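Local coordinates for protein hydroquinone dioxygenase large subunit (Pseudomonas sp., PDB 4ZXA) that probably catalyses, as the large subunit of a two-subunit metal-dependent dioxygenase, the oxidative ring opening of hydroquinone, at residues A25-Y29 and F154-N158. Sequence-based numbering, arbitrary orientation.
Sequences AVTGY and FGRKN
Tyr29 lays its ring against the backbone of 155-157 and ends in a hydroxyl that donates to Gly155 O, 2.7 Å from OH. The acceptor sits at the ring edge, near its plane, yet seen from the carbonyl the hydroxyl stands well above the peptide plane, 48° out of it. A second bond, from Asn138 ND2, also reaches this OH and helps fix the ring. Over one face lie Lys157 N, 3.3 Å from CZ, and Lys157 CB, which makes a CH-pi contact 4.0 Å from the ring centroid. The lysine CG is anti to its backbone N (chi1 171°) and the chain then bends at chi2, bringing CD past the CD1-CE1 side of the ring before NZ leaves for Asp135 O. The two backbones are joined directly by a hydrogen bond from Lys157 N to Thr27 O, 2.9 Å long. Two irregular loops of the N-terminal region meet here, one leading into strand 32-34 and the other into helix 162-165, at the surface and well away from the cadmium site. On the 25-29 side an ST turn shapes the chain: Thr27 OG1 accepts from Tyr29 N at 3.2 Å. The carbonyl O of Gly28 packs against Lys157 CB at 3.2 Å. Arg156 runs out extended from CG to NE, its CD 3.4 Å from Val26 O, until Val26 CG1 rests over one face of the guanidinium, offset toward its rim and 3.6 Å from NH2. The charged end is held by Glu43 through a salt bridge at NE, while NH1 donates to Asn7 O and Ala9 O of the small subunit, carrying this loop pair into the subunit interface.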
# COMPACT_ATOMS: atom_id res chain seq x y z
N ALA E 25 -17.72 15.82 14.45
CA ALA E 25 -18.27 17.06 13.89
C ALA E 25 -17.79 17.37 12.46
O ALA E 25 -18.57 17.83 11.62
CB ALA E 25 -17.97 18.25 14.81
N VAL E 26 -16.52 17.12 12.19
CA VAL E 26 -15.97 17.41 10.87
C VAL E 26 -16.10 16.23 9.90
O VAL E 26 -16.67 16.37 8.81
CB VAL E 26 -14.49 17.85 10.95
CG1 VAL E 26 -14.00 18.34 9.59
CG2 VAL E 26 -14.32 18.94 12.01
N THR E 27 -15.59 15.06 10.32
CA THR E 27 -15.43 13.94 9.40
C THR E 27 -16.73 13.20 9.17
O THR E 27 -16.96 12.66 8.09
CB THR E 27 -14.37 12.93 9.87
OG1 THR E 27 -14.87 12.19 10.98
CG2 THR E 27 -13.09 13.66 10.28
N GLY E 28 -17.58 13.17 10.20
CA GLY E 28 -18.87 12.50 10.09
C GLY E 28 -18.82 11.05 10.55
O GLY E 28 -19.82 10.33 10.47
N TYR E 29 -17.66 10.62 11.03
CA TYR E 29 -17.48 9.23 11.43
C TYR E 29 -17.43 9.08 12.95
O TYR E 29 -17.04 10.00 13.66
CB TYR E 29 -16.20 8.63 10.84
CG TYR E 29 -16.09 8.68 9.32
CD1 TYR E 29 -16.93 7.92 8.51
CD2 TYR E 29 -15.11 9.45 8.70
CE1 TYR E 29 -16.81 7.95 7.13
CE2 TYR E 29 -14.99 9.48 7.32
CZ TYR E 29 -15.85 8.72 6.54
OH TYR E 29 -15.74 8.76 5.17
N PHE E 154 -12.55 7.27 0.25
CA PHE E 154 -11.99 8.49 0.82
C PHE E 154 -13.03 9.60 0.99
O PHE E 154 -14.03 9.66 0.28
CB PHE E 154 -10.81 8.99 -0.02
CG PHE E 154 -9.63 8.07 0.00
CD1 PHE E 154 -9.24 7.42 1.17
CD2 PHE E 154 -8.89 7.85 -1.15
CE1 PHE E 154 -8.13 6.58 1.18
CE2 PHE E 154 -7.79 7.00 -1.15
CZ PHE E 154 -7.40 6.37 0.02
N GLY E 155 -12.79 10.47 1.97
CA GLY E 155 -13.59 11.66 2.17
C GLY E 155 -14.38 11.60 3.46
O GLY E 155 -14.09 10.78 4.34
N ARG E 156 -15.38 12.45 3.58
CA ARG E 156 -16.18 12.48 4.79
C ARG E 156 -17.34 11.49 4.70
O ARG E 156 -17.69 11.00 3.62
CB ARG E 156 -16.63 13.91 5.06
CG ARG E 156 -15.44 14.82 5.27
CD ARG E 156 -15.81 16.27 5.51
NE ARG E 156 -14.63 17.07 5.82
CZ ARG E 156 -14.59 18.40 5.78
NH1 ARG E 156 -15.68 19.08 5.44
NH2 ARG E 156 -13.47 19.04 6.08
N LYS E 157 -17.92 11.15 5.85
CA LYS E 157 -19.01 10.19 5.87
C LYS E 157 -20.03 10.55 4.81
O LYS E 157 -20.35 11.72 4.61
CB LYS E 157 -19.67 10.14 7.24
CG LYS E 157 -20.94 9.30 7.26
CD LYS E 157 -20.67 7.83 7.04
CE LYS E 157 -21.97 7.06 7.17
NZ LYS E 157 -21.79 5.64 7.53
N ASN E 158 -20.55 9.55 4.12
CA ASN E 158 -21.41 9.84 2.99
C ASN E 158 -22.29 8.67 2.58
O ASN E 158 -22.06 8.01 1.55
CB ASN E 158 -20.57 10.32 1.81
CG ASN E 158 -21.43 10.84 0.68
OD1 ASN E 158 -22.58 10.42 0.54
ND2 ASN E 158 -20.89 11.75 -0.12